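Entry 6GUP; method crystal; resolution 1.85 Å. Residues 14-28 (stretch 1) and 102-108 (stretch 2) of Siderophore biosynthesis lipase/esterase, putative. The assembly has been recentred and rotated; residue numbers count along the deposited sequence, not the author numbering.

Stretch 1 14-28: GILHHYTETLVTFEY
Stretch 2, residues 102-108: EYKTEKF

A buried carboxylate is seldom left to a single partner, and the contact between a β-hairpin and a helix in this putative siderophore biosynthesis lipase/esterase illustrates the principle. Stretch 1 supplies two antiparallel strands joined by a turn; stretch 2 is one α-helical segment, with backbone bonds such as Lys107 N to Tyr103 O (2.9 Å). The helix axis runs at 124° to strand 14-18 and approaches it to 12.4 Å. That spacing leaves the meeting to side chains: even in the nearest CA pair, His17 CA and Tyr103 CA are 9.7 Å apart, and only 184 Å² is buried in total.

Stretch 1 enters in mid-strand with Gly14, extended (177/-164), where an ideal CB would lie 2.2 Å from Glu27 O. Ile15 (-128/125) sets the register: Ile15 N donates to Glu27 O and Ile15 O accepts from Glu27 N, both at 2.8 Å. Its mt side chain points toward the helix, placing Ile15 CD1 3.7 Å from Tyr103 OH and 4.0 Å from Lys107 NZ, an aliphatic cover beside polar groups. Leu16 lies out of reach, as expected from strand alternation.

His17 (-105/160) continues the ladder, with His17 N bonding Thr25 O at 2.8 Å and His17 O accepting from Thr25 N at 3.1 Å. With chi1 m and chi2 -95°, its ring presents an edge to the face of Tyr103. The centroids are 4.6 Å apart, the planes meet at 63°, and His17 CE1 comes within 3.4 Å of Tyr103 CZ. Tyr103 reaches this position with chi1 163° (t) and chi2 67°.

Beyond His18, the chain turns through Tyr19 to Leu23. Thr20 OG1 helps to hold the turn, accepting from Leu23 N at 2.7 Å, while His18 ND1 donates to Thr20 O at 3.2 Å. The returning strand brings Thr25 opposite His17 and Glu27 opposite Ile15.

Glu27 (-95/125) gathers the polar chemistry. Its side chain is extended, with chi1 and chi2 both t and chi3 14°. Glu27 OE1 accepts from His17 NE2 at 3.0 Å, tying the imidazole to the carboxylate within the sheet; Tyr103 OH lies 2.8 Å from Glu27 OE1, in a weak hydrogen bond whose proton has another acceptor within reach. Lys107, extended in all four chi angles, donates from Lys107 NZ to Tyr103 OH at 3.0 Å. A water completes the link, accepting from Lys107 NZ and donating to Glu27 OE2, each at 2.7 Å. Lys104, mmtp, brings Lys104 CE to 3.5 Å from Glu27 OE2, but Lys104 NZ remains 4.1 Å from Glu27 OE2, beyond salt-bridge range.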

# COMPACT_ATOMS: atom_id res chain seq x y z
N GLY A 14 -15.44 1.48 -8.97
CA GLY A 14 -15.28 0.11 -8.52
C GLY A 14 -15.71 -0.16 -7.10
O GLY A 14 -16.42 0.65 -6.50
N ILE A 15 -15.26 -1.30 -6.57
CA ILE A 15 -15.59 -1.75 -5.22
C ILE A 15 -14.29 -2.09 -4.49
O ILE A 15 -13.50 -2.90 -4.98
CB ILE A 15 -16.51 -3.00 -5.24
CG1 ILE A 15 -17.77 -2.72 -6.06
CG2 ILE A 15 -16.87 -3.43 -3.82
CD1 ILE A 15 -18.74 -3.88 -6.16
N LEU A 16 -14.09 -1.48 -3.32
CA LEU A 16 -12.95 -1.81 -2.46
C LEU A 16 -13.37 -2.89 -1.46
O LEU A 16 -14.26 -2.67 -0.63
CB LEU A 16 -12.45 -0.57 -1.71
CG LEU A 16 -11.15 -0.72 -0.92
CD1 LEU A 16 -9.97 -0.97 -1.85
CD2 LEU A 16 -10.90 0.51 -0.06
N HIS A 17 -12.71 -4.05 -1.55
CA HIS A 17 -12.97 -5.19 -0.66
C HIS A 17 -11.87 -5.35 0.37
O HIS A 17 -10.76 -4.85 0.18
CB HIS A 17 -13.04 -6.48 -1.47
CG HIS A 17 -14.03 -6.44 -2.59
ND1 HIS A 17 -15.32 -6.92 -2.47
CD2 HIS A 17 -13.92 -5.98 -3.86
CE1 HIS A 17 -15.96 -6.76 -3.61
NE2 HIS A 17 -15.13 -6.19 -4.48
N HIS A 18 -12.18 -6.05 1.45
CA HIS A 18 -11.21 -6.48 2.45
C HIS A 18 -11.17 -8.01 2.45
O HIS A 18 -12.11 -8.64 2.95
CB HIS A 18 -11.59 -5.95 3.83
CG HIS A 18 -10.97 -4.64 4.18
ND1 HIS A 18 -9.92 -4.53 5.07
CD2 HIS A 18 -11.24 -3.38 3.76
CE1 HIS A 18 -9.57 -3.26 5.18
NE2 HIS A 18 -10.36 -2.54 4.39
N TYR A 19 -10.12 -8.59 1.88
CA TYR A 19 -9.94 -10.05 1.90
C TYR A 19 -9.25 -10.55 3.19
O TYR A 19 -9.40 -11.71 3.56
CB TYR A 19 -9.24 -10.56 0.62
CG TYR A 19 -7.76 -10.28 0.48
CD1 TYR A 19 -6.81 -11.18 0.97
CD2 TYR A 19 -7.30 -9.15 -0.20
CE1 TYR A 19 -5.45 -10.94 0.83
CE2 TYR A 19 -5.94 -8.90 -0.35
CZ TYR A 19 -5.02 -9.80 0.16
OH TYR A 19 -3.68 -9.56 0.01
N THR A 20 -8.50 -9.66 3.85
CA THR A 20 -8.16 -9.81 5.27
C THR A 20 -8.56 -8.51 5.97
O THR A 20 -9.06 -7.59 5.33
CB THR A 20 -6.65 -10.10 5.50
OG1 THR A 20 -5.88 -8.90 5.30
CG2 THR A 20 -6.14 -11.20 4.58
N GLU A 21 -8.33 -8.45 7.29
CA GLU A 21 -8.59 -7.22 8.05
C GLU A 21 -7.61 -6.10 7.66
O GLU A 21 -7.97 -4.92 7.70
CB GLU A 21 -8.52 -7.48 9.56
CG GLU A 21 -9.55 -8.46 10.10
CD GLU A 21 -10.97 -7.92 10.08
OE1 GLU A 21 -11.45 -7.48 11.15
OE2 GLU A 21 -11.60 -7.93 9.00
N THR A 22 -6.39 -6.48 7.27
CA THR A 22 -5.33 -5.54 6.89
C THR A 22 -5.24 -5.28 5.37
O THR A 22 -4.88 -4.17 4.96
CB THR A 22 -3.95 -6.06 7.37
OG1 THR A 22 -4.01 -6.35 8.77
CG2 THR A 22 -2.83 -5.04 7.12
N LEU A 23 -5.57 -6.28 4.56
CA LEU A 23 -5.30 -6.24 3.11
C LEU A 23 -6.56 -6.10 2.28
O LEU A 23 -7.61 -6.67 2.61
CB LEU A 23 -4.52 -7.50 2.70
CG LEU A 23 -3.21 -7.74 3.47
CD1 LEU A 23 -2.67 -9.14 3.22
CD2 LEU A 23 -2.17 -6.69 3.11
N VAL A 24 -6.45 -5.35 1.18
CA VAL A 24 -7.60 -5.02 0.32
C VAL A 24 -7.40 -5.47 -1.13
O VAL A 24 -6.27 -5.64 -1.59
CB VAL A 24 -7.92 -3.50 0.32
CG1 VAL A 24 -8.36 -3.06 1.71
CG2 VAL A 24 -6.75 -2.65 -0.16
N THR A 25 -8.52 -5.65 -1.82
CA THR A 25 -8.53 -5.86 -3.27
C THR A 25 -9.59 -4.96 -3.90
O THR A 25 -10.73 -4.90 -3.41
CB THR A 25 -8.71 -7.35 -3.65
OG1 THR A 25 -8.71 -7.50 -5.07
CG2 THR A 25 -10.00 -7.94 -3.09
N PHE A 26 -9.21 -4.25 -4.96
CA PHE A 26 -10.09 -3.31 -5.65
C PHE A 26 -10.65 -3.94 -6.92
O PHE A 26 -9.89 -4.30 -7.82
CB PHE A 26 -9.35 -2.01 -5.99
CG PHE A 26 -10.15 -1.06 -6.84
CD1 PHE A 26 -11.22 -0.36 -6.31
CD2 PHE A 26 -9.83 -0.88 -8.18
CE1 PHE A 26 -11.96 0.51 -7.10
CE2 PHE A 26 -10.56 -0.01 -8.98
CZ PHE A 26 -11.63 0.69 -8.44
N GLU A 27 -11.98 -4.04 -6.99
CA GLU A 27 -12.68 -4.59 -8.15
C GLU A 27 -13.10 -3.44 -9.07
O GLU A 27 -13.80 -2.54 -8.62
CB GLU A 27 -13.92 -5.36 -7.70
CG GLU A 27 -14.67 -6.07 -8.82
CD GLU A 27 -15.92 -6.79 -8.34
OE1 GLU A 27 -16.38 -6.55 -7.20
OE2 GLU A 27 -16.46 -7.60 -9.12
N TYR A 28 -12.71 -3.51 -10.34
CA TYR A 28 -13.09 -2.49 -11.32
C TYR A 28 -14.47 -2.85 -11.84
O TYR A 28 -14.66 -3.95 -12.36
CB TYR A 28 -12.11 -2.45 -12.50
CG TYR A 28 -10.72 -1.94 -12.16
CD1 TYR A 28 -9.85 -2.70 -11.38
CD2 TYR A 28 -10.27 -0.71 -12.63
CE1 TYR A 28 -8.58 -2.25 -11.08
CE2 TYR A 28 -9.00 -0.25 -12.33
CZ TYR A 28 -8.16 -1.02 -11.55
OH TYR A 28 -6.89 -0.56 -11.25
N GLU A 102 -15.69 -16.92 -2.94
CA GLU A 102 -16.90 -16.86 -2.10
C GLU A 102 -17.75 -15.62 -2.42
O GLU A 102 -18.97 -15.71 -2.45
CB GLU A 102 -16.55 -16.91 -0.60
CG GLU A 102 -17.68 -16.56 0.38
CD GLU A 102 -18.81 -17.59 0.44
OE1 GLU A 102 -19.28 -17.88 1.56
OE2 GLU A 102 -19.25 -18.09 -0.62
N TYR A 103 -17.09 -14.49 -2.64
CA TYR A 103 -17.77 -13.24 -3.00
C TYR A 103 -18.59 -13.38 -4.28
O TYR A 103 -19.76 -12.98 -4.32
CB TYR A 103 -16.76 -12.09 -3.16
CG TYR A 103 -17.29 -10.89 -3.92
CD1 TYR A 103 -18.31 -10.10 -3.38
CD2 TYR A 103 -16.77 -10.54 -5.17
CE1 TYR A 103 -18.79 -9.00 -4.08
CE2 TYR A 103 -17.25 -9.44 -5.86
CZ TYR A 103 -18.26 -8.67 -5.32
OH TYR A 103 -18.74 -7.58 -6.00
N LYS A 104 -17.97 -13.93 -5.32
CA LYS A 104 -18.64 -14.12 -6.61
C LYS A 104 -19.76 -15.16 -6.57
O LYS A 104 -20.74 -15.04 -7.31
CB LYS A 104 -17.64 -14.47 -7.72
CG LYS A 104 -16.76 -13.30 -8.17
CD LYS A 104 -17.59 -12.17 -8.76
CE LYS A 104 -16.73 -11.04 -9.32
NZ LYS A 104 -16.17 -11.35 -10.66
N THR A 105 -19.62 -16.17 -5.71
CA THR A 105 -20.70 -17.12 -5.45
C THR A 105 -21.87 -16.41 -4.75
O THR A 105 -23.00 -16.50 -5.20
CB THR A 105 -20.23 -18.30 -4.59
OG1 THR A 105 -19.09 -18.91 -5.19
CG2 THR A 105 -21.34 -19.35 -4.44
N GLU A 106 -21.57 -15.73 -3.65
CA GLU A 106 -22.59 -15.01 -2.87
C GLU A 106 -23.34 -13.94 -3.68
O GLU A 106 -24.56 -13.82 -3.56
CB GLU A 106 -21.98 -14.35 -1.63
CG GLU A 106 -21.67 -15.32 -0.50
CD GLU A 106 -21.10 -14.64 0.73
OE1 GLU A 106 -21.52 -14.99 1.85
OE2 GLU A 106 -20.23 -13.75 0.57
N LYS A 107 -22.61 -13.18 -4.50
CA LYS A 107 -23.19 -12.08 -5.26
C LYS A 107 -24.08 -12.56 -6.41
O LYS A 107 -25.26 -12.20 -6.48
CB LYS A 107 -22.10 -11.14 -5.79
CG LYS A 107 -22.65 -9.90 -6.49
CD LYS A 107 -21.61 -8.79 -6.57
CE LYS A 107 -22.14 -7.60 -7.35
NZ LYS A 107 -21.06 -6.66 -7.74
N PHE A 108 -23.51 -13.38 -7.30
CA PHE A 108 -24.20 -13.80 -8.53
C PHE A 108 -24.78 -15.22 -8.50
O PHE A 108 -25.45 -15.62 -9.45
CB PHE A 108 -23.27 -13.64 -9.73
CG PHE A 108 -22.72 -12.25 -9.89
CD1 PHE A 108 -23.42 -11.29 -10.62
CD2 PHE A 108 -21.51 -11.89 -9.30
CE1 PHE A 108 -22.92 -10.00 -10.76
CE2 PHE A 108 -21.01 -10.61 -9.44
CZ PHE A 108 -21.71 -9.66 -10.17
O HOH W 1 -19.11 -7.73 -9.26